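Local coordinates for uncharacterized protein Atu2452 (Agrobacterium tumefaciens, PDB 2R8B) that is of unknown function but, as a member of the alpha/beta-hydrolase clan related to dienelactone hydrolase, is probably a serine hydrolase, at residues R56-L67 and A83-P94; L165-H173 and V240-G248. All blocks are in the same frame, centred on the assembly; numbering follows the deposited sequence.

Interaction 1 (R56-L67 and A83-P94)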
loop_
_atom_site.group_PDB
_atom_site.type_symbol
_atom_site.label_atom_id
_atom_site.label_comp_id
_atom_site.label_asym_id
_atom_site.label_seq_id
_atom_site.Cartn_x
_atom_site.Cartn_y
_atom_site.Cartn_z
ATOM N N ARG A 56 -0.767 9.917 13.713
ATOM C CA ARG A 56 -0.609 11.367 13.892
ATOM C C ARG A 56 -1.882 12.012 13.358
ATOM O O ARG A 56 -2.116 12.011 12.142
ATOM C CB ARG A 56 0.631 11.851 13.130
ATOM C CG ARG A 56 1.215 13.147 13.576
ATOM C CD ARG A 56 0.835 14.304 12.679
ATOM N NE ARG A 56 1.407 14.200 11.341
ATOM C CZ ARG A 56 1.230 15.111 10.379
ATOM N NH1 ARG A 56 0.512 16.220 10.648
ATOM N NH2 ARG A 56 1.759 14.922 9.153
ATOM N N ALA A 57 -2.731 12.479 14.272
ATOM C CA ALA A 57 -4.010 13.114 13.941
ATOM C C ALA A 57 -3.803 14.308 13.015
ATOM O O ALA A 57 -3.044 15.217 13.322
ATOM C CB ALA A 57 -4.754 13.552 15.213
ATOM N N GLY A 58 -4.464 14.289 11.862
ATOM C CA GLY A 58 -4.385 15.405 10.917
ATOM C C GLY A 58 -5.616 16.303 10.952
ATOM O O GLY A 58 -6.559 16.085 11.748
ATOM N N VAL A 59 -5.595 17.307 10.071
ATOM C CA VAL A 59 -6.731 18.196 9.886
ATOM C C VAL A 59 -7.937 17.482 9.258
ATOM O O VAL A 59 -7.770 16.643 8.366
ATOM C CB VAL A 59 -6.294 19.437 9.101
ATOM C CG1 VAL A 59 -7.397 19.908 8.109
ATOM C CG2 VAL A 59 -5.926 20.566 10.127
ATOM N N ALA A 60 -9.130 17.782 9.765
ATOM C CA ALA A 60 -10.385 17.288 9.213
ATOM C C ALA A 60 -10.590 17.613 7.700
ATOM O O ALA A 60 -10.630 18.785 7.275
ATOM C CB ALA A 60 -11.561 17.810 10.040
ATOM N N GLY A 61 -10.730 16.586 6.877
ATOM C CA GLY A 61 -10.940 16.859 5.466
ATOM C C GLY A 61 -9.686 16.591 4.658
ATOM O O GLY A 61 -9.738 16.386 3.401
ATOM N N ALA A 62 -8.568 16.577 5.387
ATOM C CA ALA A 62 -7.290 16.216 4.834
ATOM C C ALA A 62 -7.154 14.675 4.692
ATOM O O ALA A 62 -7.869 13.892 5.373
ATOM C CB ALA A 62 -6.187 16.786 5.684
ATOM N N PRO A 63 -6.241 14.229 3.799
ATOM C CA PRO A 63 -6.112 12.791 3.533
ATOM C C PRO A 63 -5.875 11.957 4.783
ATOM O O PRO A 63 -5.354 12.468 5.781
ATOM C CB PRO A 63 -4.893 12.708 2.606
ATOM C CG PRO A 63 -4.856 14.078 1.926
ATOM C CD PRO A 63 -5.308 15.047 2.983
ATOM N N LEU A 64 -6.324 10.705 4.703
ATOM C CA LEU A 64 -5.920 9.596 5.542
ATOM C C LEU A 64 -4.740 8.940 4.824
ATOM O O LEU A 64 -4.895 8.373 3.734
ATOM C CB LEU A 64 -7.042 8.553 5.628
ATOM C CG LEU A 64 -7.367 7.853 6.943
ATOM C CD1 LEU A 64 -7.490 6.403 6.692
ATOM C CD2 LEU A 64 -6.343 8.094 8.053
ATOM N N PHE A 65 -3.558 9.027 5.409
ATOM C CA PHE A 65 -2.416 8.452 4.757
ATOM C C PHE A 65 -2.065 7.175 5.495
ATOM O O PHE A 65 -1.606 7.228 6.632
ATOM C CB PHE A 65 -1.242 9.401 4.813
ATOM C CG PHE A 65 -0.195 9.106 3.808
ATOM C CD1 PHE A 65 -0.233 7.949 3.061
ATOM C CD2 PHE A 65 0.835 9.983 3.603
ATOM C CE1 PHE A 65 0.736 7.692 2.119
ATOM C CE2 PHE A 65 1.816 9.729 2.664
ATOM C CZ PHE A 65 1.770 8.594 1.925
ATOM N N VAL A 66 -2.284 6.024 4.876
ATOM C CA VAL A 66 -1.891 4.769 5.512
ATOM C C VAL A 66 -0.650 4.218 4.816
ATOM O O VAL A 66 -0.565 4.266 3.593
ATOM C CB VAL A 66 -3.070 3.764 5.616
ATOM C CG1 VAL A 66 -3.829 3.681 4.334
ATOM C CG2 VAL A 66 -2.591 2.397 6.042
ATOM N N LEU A 67 0.336 3.781 5.609
ATOM C CA LEU A 67 1.627 3.327 5.079
ATOM C C LEU A 67 1.958 2.001 5.676
ATOM O O LEU A 67 1.874 1.813 6.885
ATOM C CB LEU A 67 2.763 4.278 5.400
ATOM C CG LEU A 67 2.616 5.777 5.154
ATOM C CD1 LEU A 67 2.156 6.424 6.436
ATOM C CD2 LEU A 67 3.960 6.339 4.724
ATOM N N ALA A 83 4.988 11.575 7.330
ATOM C CA ALA A 83 4.567 12.795 8.025
ATOM C C ALA A 83 5.129 13.992 7.268
ATOM O O ALA A 83 4.428 14.992 7.008
ATOM C CB ALA A 83 5.025 12.797 9.504
ATOM N N ARG A 84 6.409 13.836 6.930
ATOM C CA ARG A 84 7.178 14.722 6.074
ATOM C C ARG A 84 6.470 14.852 4.717
ATOM O O ARG A 84 6.443 15.918 4.144
ATOM C CB ARG A 84 8.580 14.122 5.872
ATOM C CG ARG A 84 9.824 15.032 6.098
ATOM C CD ARG A 84 11.065 14.499 5.244
ATOM N NE ARG A 84 11.620 13.208 5.702
ATOM C CZ ARG A 84 11.367 12.017 5.154
ATOM N NH1 ARG A 84 10.562 11.912 4.097
ATOM N NH2 ARG A 84 11.922 10.923 5.664
ATOM N N LEU A 85 5.878 13.784 4.202
ATOM C CA LEU A 85 5.288 13.907 2.883
ATOM C C LEU A 85 3.980 14.685 2.801
ATOM O O LEU A 85 3.765 15.422 1.853
ATOM C CB LEU A 85 5.096 12.547 2.237
ATOM C CG LEU A 85 6.341 12.117 1.493
ATOM C CD1 LEU A 85 6.290 10.627 1.184
ATOM C CD2 LEU A 85 6.452 12.955 0.248
ATOM N N LEU A 86 3.072 14.474 3.743
ATOM C CA LEU A 86 1.790 15.149 3.691
ATOM C C LEU A 86 1.606 15.841 5.029
ATOM O O LEU A 86 1.068 15.292 6.013
ATOM C CB LEU A 86 0.658 14.205 3.280
ATOM C CG LEU A 86 0.664 13.903 1.768
ATOM C CD1 LEU A 86 -0.146 12.668 1.432
ATOM C CD2 LEU A 86 0.217 15.095 0.920
ATOM N N PRO A 87 2.082 17.077 5.060
ATOM C CA PRO A 87 2.460 17.728 6.284
ATOM C C PRO A 87 1.271 17.725 7.218
ATOM O O PRO A 87 1.423 17.878 8.436
ATOM C CB PRO A 87 2.775 19.161 5.826
ATOM C CG PRO A 87 3.103 19.035 4.357
ATOM C CD PRO A 87 2.209 17.946 3.877
ATOM N N GLN A 88 0.080 17.567 6.655
ATOM C CA GLN A 88 -1.107 17.729 7.466
ATOM C C GLN A 88 -2.168 16.688 7.221
ATOM O O GLN A 88 -3.328 16.854 7.614
ATOM C CB GLN A 88 -1.646 19.148 7.371
ATOM C CG GLN A 88 -2.151 19.660 6.005
ATOM C CD GLN A 88 -3.012 20.944 6.286
ATOM O OE1 GLN A 88 -2.669 22.056 5.832
ATOM N NE2 GLN A 88 -4.101 20.795 7.094
ATOM N N ALA A 89 -1.740 15.588 6.608
ATOM C CA ALA A 89 -2.604 14.442 6.422
ATOM C C ALA A 89 -2.702 13.825 7.788
ATOM O O ALA A 89 -1.787 14.001 8.600
ATOM C CB ALA A 89 -1.982 13.452 5.423
ATOM N N THR A 90 -3.801 13.135 8.065
ATOM C CA THR A 90 -3.814 12.312 9.248
ATOM C C THR A 90 -3.063 11.043 8.887
ATOM O O THR A 90 -3.256 10.504 7.808
ATOM C CB THR A 90 -5.222 12.113 9.930
ATOM O OG1 THR A 90 -5.356 10.739 10.309
ATOM C CG2 THR A 90 -6.462 12.665 9.076
ATOM N N ILE A 91 -2.136 10.615 9.742
ATOM C CA ILE A 91 -1.177 9.583 9.330
ATOM C C ILE A 91 -1.226 8.348 10.156
ATOM O O ILE A 91 -1.167 8.374 11.385
ATOM C CB ILE A 91 0.268 10.089 9.272
ATOM C CG1 ILE A 91 0.459 10.846 7.972
ATOM C CG2 ILE A 91 1.276 8.924 9.246
ATOM C CD1 ILE A 91 1.362 11.997 8.130
ATOM N N LEU A 92 -1.243 7.237 9.467
ATOM C CA LEU A 92 -1.574 6.020 10.108
ATOM C C LEU A 92 -0.602 4.909 9.688
ATOM O O LEU A 92 -0.428 4.633 8.513
ATOM C CB LEU A 92 -3.006 5.758 9.706
ATOM C CG LEU A 92 -3.688 4.682 10.482
ATOM C CD1 LEU A 92 -5.139 5.018 10.492
ATOM C CD2 LEU A 92 -3.384 3.424 9.647
ATOM N N SER A 93 0.075 4.289 10.637
ATOM C CA SER A 93 1.111 3.330 10.250
ATOM C C SER A 93 1.155 2.106 11.173
ATOM O O SER A 93 1.699 2.166 12.279
ATOM C CB SER A 93 2.467 4.029 10.149
ATOM O OG SER A 93 3.518 3.122 10.372
ATOM N N PRO A 94 0.560 0.996 10.709
ATOM C CA PRO A 94 0.423 -0.218 11.488
ATOM C C PRO A 94 1.604 -1.145 11.313
ATOM O O PRO A 94 2.262 -1.138 10.236
ATOM C CB PRO A 94 -0.814 -0.880 10.879
ATOM C CG PRO A 94 -0.950 -0.272 9.492
ATOM C CD PRO A 94 -0.015 0.856 9.358
#
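Backbone hydrogen bonds tie strand 64-67 to strand 90-94 in parallel register, pairing Leu64 with Thr90, Phe65 with Ile91 and Val66 with Leu92. Phe65 uses both its polar backbone atoms on the neighbour, its N donating to Thr90 O at 2.8 Å while its O receives Leu92 N at 2.9 Å. Along the other edge of strand 90-94 runs strand 53-56, whose Arg56 forms an antiparallel hydrogen-bonded pair with Ile91. Strands 64-68 and 90-94, with helix 75-85 as the crossover, form a beta-alpha-beta unit of the alpha/beta-hydrolase sheet.

The Arg56 side chain makes a second set of polar contacts, with the turn that follows helix 75-85. Arg56 has CG anti to its N (chi1 -159°), and further bends in its chain bring the edge of the guanidinium to the carbonyls of Leu86 and Pro87, with Ala89 O over one face. NH1 bonds Pro87 O at 2.9 Å, and NH2 adds weak bonds to Pro87 O and Leu86 O.

Apolar contacts differ between the faces. Toward helix 75-85, Leu86 CD1 meets Phe65 CD2 at 3.6 Å, the two side chains crossing at about a right angle. On the face of Leu64 and Thr90, Val66 and Leu92 run side by side, Val66 CG2 to Leu92 CD2 at 3.8 Å, under helix 117-138.

Interaction 2 (L165-H173 and V240-G248)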
loop_
_atom_site.group_PDB
_atom_site.type_symbol
_atom_site.label_atom_id
_atom_site.label_comp_id
_atom_site.label_asym_id
_atom_site.label_seq_id
_atom_site.Cartn_x
_atom_site.Cartn_y
_atom_site.Cartn_z
ATOM N N LEU A 165 -12.366 2.316 -2.485
ATOM C CA LEU A 165 -11.851 2.919 -1.248
ATOM C C LEU A 165 -10.741 3.980 -1.450
ATOM O O LEU A 165 -10.869 5.077 -0.986
ATOM C CB LEU A 165 -11.462 1.846 -0.237
ATOM C CG LEU A 165 -10.874 2.378 1.059
ATOM C CD1 LEU A 165 -11.901 3.199 1.828
ATOM C CD2 LEU A 165 -10.369 1.217 1.905
ATOM N N PHE A 166 -9.684 3.666 -2.174
ATOM C CA PHE A 166 -8.548 4.560 -2.340
ATOM C C PHE A 166 -8.635 5.585 -3.440
ATOM O O PHE A 166 -9.095 5.294 -4.546
ATOM C CB PHE A 166 -7.277 3.752 -2.555
ATOM C CG PHE A 166 -6.661 3.275 -1.279
ATOM C CD1 PHE A 166 -7.142 2.115 -0.647
ATOM C CD2 PHE A 166 -5.618 3.991 -0.681
ATOM C CE1 PHE A 166 -6.576 1.666 0.570
ATOM C CE2 PHE A 166 -5.073 3.562 0.532
ATOM C CZ PHE A 166 -5.554 2.397 1.159
ATOM N N ASP A 167 -8.094 6.760 -3.135
ATOM C CA ASP A 167 -7.952 7.813 -4.091
ATOM C C ASP A 167 -6.600 7.784 -4.727
ATOM O O ASP A 167 -6.478 8.041 -5.914
ATOM C CB ASP A 167 -8.130 9.165 -3.398
ATOM C CG ASP A 167 -9.578 9.467 -3.120
ATOM O OD1 ASP A 167 -10.154 10.228 -3.951
ATOM O OD2 ASP A 167 -10.134 8.906 -2.117
ATOM N N ALA A 168 -5.578 7.535 -3.923
ATOM C CA ALA A 168 -4.227 7.426 -4.456
ATOM C C ALA A 168 -3.472 6.294 -3.800
ATOM O O ALA A 168 -3.676 6.006 -2.621
ATOM C CB ALA A 168 -3.492 8.684 -4.247
ATOM N N ALA A 169 -2.593 5.645 -4.543
ATOM C CA ALA A 169 -1.808 4.598 -3.920
ATOM C C ALA A 169 -0.412 4.545 -4.493
ATOM O O ALA A 169 -0.232 4.677 -5.710
ATOM C CB ALA A 169 -2.503 3.256 -4.078
ATOM N N VAL A 170 0.602 4.386 -3.651
ATOM C CA VAL A 170 1.871 4.114 -4.277
ATOM C C VAL A 170 2.339 2.730 -3.925
ATOM O O VAL A 170 2.350 2.336 -2.756
ATOM C CB VAL A 170 2.915 5.250 -4.142
ATOM C CG1 VAL A 170 2.397 6.403 -3.317
ATOM C CG2 VAL A 170 4.247 4.737 -3.674
ATOM N N LEU A 171 2.630 1.943 -4.956
ATOM C CA LEU A 171 3.072 0.580 -4.737
ATOM C C LEU A 171 4.565 0.455 -4.969
ATOM O O LEU A 171 5.045 0.612 -6.084
ATOM C CB LEU A 171 2.303 -0.354 -5.643
ATOM C CG LEU A 171 0.776 -0.201 -5.561
ATOM C CD1 LEU A 171 0.124 -1.079 -6.597
ATOM C CD2 LEU A 171 0.218 -0.525 -4.183
HETATM N N MSE A 172 5.322 0.203 -3.917
HETATM C CA MSE A 172 6.755 0.099 -4.098
HETATM C C MSE A 172 7.190 -1.347 -4.205
HETATM O O MSE A 172 7.148 -2.094 -3.240
HETATM C CB MSE A 172 7.450 0.877 -2.987
HETATM C CG MSE A 172 6.946 2.294 -2.999
HETATM SE SE MSE A 172 7.922 3.430 -1.822
HETATM C CE MSE A 172 9.253 4.211 -3.068
ATOM N N HIS A 173 7.566 -1.753 -5.414
ATOM C CA HIS A 173 7.994 -3.091 -5.637
ATOM C C HIS A 173 6.887 -4.046 -5.190
ATOM O O HIS A 173 7.087 -4.803 -4.265
ATOM C CB HIS A 173 9.296 -3.362 -4.881
ATOM C CG HIS A 173 10.438 -2.506 -5.337
ATOM N ND1 HIS A 173 11.444 -2.968 -6.160
ATOM C CD2 HIS A 173 10.729 -1.207 -5.095
ATOM C CE1 HIS A 173 12.300 -1.996 -6.410
ATOM N NE2 HIS A 173 11.887 -0.915 -5.774
ATOM N N VAL A 240 7.812 9.560 -5.891
ATOM C CA VAL A 240 6.826 9.567 -4.825
ATOM C C VAL A 240 6.483 11.009 -4.476
ATOM O O VAL A 240 5.332 11.381 -4.415
ATOM C CB VAL A 240 7.304 8.844 -3.587
ATOM C CG1 VAL A 240 6.303 9.050 -2.464
ATOM C CG2 VAL A 240 7.418 7.363 -3.851
ATOM N N ARG A 241 7.502 11.823 -4.300
ATOM C CA ARG A 241 7.306 13.214 -3.948
ATOM C C ARG A 241 6.550 13.991 -5.003
ATOM O O ARG A 241 5.618 14.717 -4.677
ATOM C CB ARG A 241 8.624 13.887 -3.659
ATOM C CG ARG A 241 8.933 13.919 -2.242
ATOM C CD ARG A 241 9.940 15.024 -2.032
ATOM N NE ARG A 241 11.094 14.651 -2.825
ATOM C CZ ARG A 241 12.118 13.952 -2.351
ATOM N NH1 ARG A 241 12.139 13.626 -1.055
ATOM N NH2 ARG A 241 13.119 13.601 -3.166
ATOM N N GLY A 242 6.967 13.870 -6.258
ATOM C CA GLY A 242 6.209 14.451 -7.367
ATOM C C GLY A 242 4.768 13.936 -7.442
ATOM O O GLY A 242 3.850 14.720 -7.709
ATOM N N PHE A 243 4.554 12.645 -7.169
ATOM C CA PHE A 243 3.229 12.036 -7.305
ATOM C C PHE A 243 2.234 12.551 -6.259
ATOM O O PHE A 243 1.159 13.025 -6.607
ATOM C CB PHE A 243 3.342 10.499 -7.301
ATOM C CG PHE A 243 2.015 9.770 -7.321
ATOM C CD1 PHE A 243 1.368 9.506 -8.521
ATOM C CD2 PHE A 243 1.433 9.323 -6.120
ATOM C CE1 PHE A 243 0.144 8.809 -8.534
ATOM C CE2 PHE A 243 0.198 8.610 -6.099
ATOM C CZ PHE A 243 -0.462 8.369 -7.300
ATOM N N LEU A 244 2.608 12.509 -4.986
ATOM C CA LEU A 244 1.729 12.954 -3.906
ATOM C C LEU A 244 1.632 14.444 -3.727
ATOM O O LEU A 244 0.866 14.913 -2.867
ATOM C CB LEU A 244 2.186 12.368 -2.585
ATOM C CG LEU A 244 2.200 10.846 -2.472
ATOM C CD1 LEU A 244 2.981 10.511 -1.249
ATOM C CD2 LEU A 244 0.814 10.192 -2.439
ATOM N N ALA A 245 2.402 15.208 -4.500
ATOM C CA ALA A 245 2.369 16.685 -4.378
ATOM C C ALA A 245 0.998 17.212 -4.773
ATOM O O ALA A 245 0.594 18.246 -4.311
ATOM C CB ALA A 245 3.477 17.362 -5.196
ATOM N N ALA A 246 0.263 16.473 -5.590
ATOM C CA ALA A 246 -1.097 16.849 -5.976
ATOM C C ALA A 246 -2.049 16.837 -4.798
ATOM O O ALA A 246 -3.125 17.399 -4.891
ATOM C CB ALA A 246 -1.634 15.911 -7.085
ATOM N N TYR A 247 -1.666 16.187 -3.703
ATOM C CA TYR A 247 -2.590 15.946 -2.588
ATOM C C TYR A 247 -2.352 16.898 -1.405
ATOM O O TYR A 247 -3.175 16.962 -0.467
ATOM C CB TYR A 247 -2.588 14.454 -2.182
ATOM C CG TYR A 247 -3.171 13.564 -3.278
ATOM C CD1 TYR A 247 -4.552 13.374 -3.383
ATOM C CD2 TYR A 247 -2.350 12.943 -4.246
ATOM C CE1 TYR A 247 -5.107 12.576 -4.413
ATOM C CE2 TYR A 247 -2.900 12.135 -5.277
ATOM C CZ TYR A 247 -4.280 11.960 -5.360
ATOM O OH TYR A 247 -4.867 11.198 -6.369
ATOM N N GLY A 248 -1.256 17.668 -1.473
ATOM C CA GLY A 248 -0.835 18.542 -0.356
ATOM C C GLY A 248 0.506 18.143 0.251
ATOM O O GLY A 248 1.586 18.494 -0.266
#
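Two aromatic rings from the C-terminal segment approach strand 168-172, and both are met obliquely, neither squarely on a face nor at an edge. The Tyr247 ring lies against the Ala168 methyl, Tyr247 CZ to Ala168 CB at 3.5 Å, with the hydroxyl end reaching toward the backbone of Asp167. With chi1 at 175°, the Phe243 ring swings away from its own backbone N and across to the strand, where Phe243 CE2 is 4.1 Å from Ala168 CB and 4.0 Å from Ala169 O. Val170 lies alongside Phe243, the two side chains pointing opposite ways; Val170 CG1 reaches Phe243 CD2 at 4.2 Å and also meets Leu244 CD2.

Farther along, aliphatic groups take over. Val240 CG2 stands 4.1 Å from Val170 CG2 and 3.7 Å from the CE methyl of selenomethionine Met172; each of these pairs crosses at about a right angle. The helix thus covers a central strand of the alpha/beta-hydrolase sheet, running nearly antiparallel to it at 167°. Arg190, on the adjacent strand 190-196, makes a cation-pi contact with Phe243. Between segments 165-173 and 240-248 the contact is mainly apolar and has no directional bond, so it probably rests on burial of side chains.

How the interactions relate
Both contacts build on the same mixed sheet, yet they illustrate two ways of joining its parts. Interaction 1 works mainly within the sheet, near its edge, and its loops run out to exposed residues; its polar links are backbone hydrogen bonds and an arginine bound to carbonyls, with apolar pairs on both faces. Interaction 2, more deeply buried, lays a helix against a central strand mainly by side chains, with no hydrogen bond between the two. The two meet where Leu85 and Leu86, at the end of helix 75-85 and just beyond it, pack against Arg241 and Leu244 of helix 234-244, so neighbouring helices cover one side of the sheet. On its other side, Val66 of interaction 1 touches Phe166, just ahead of strand 168-172.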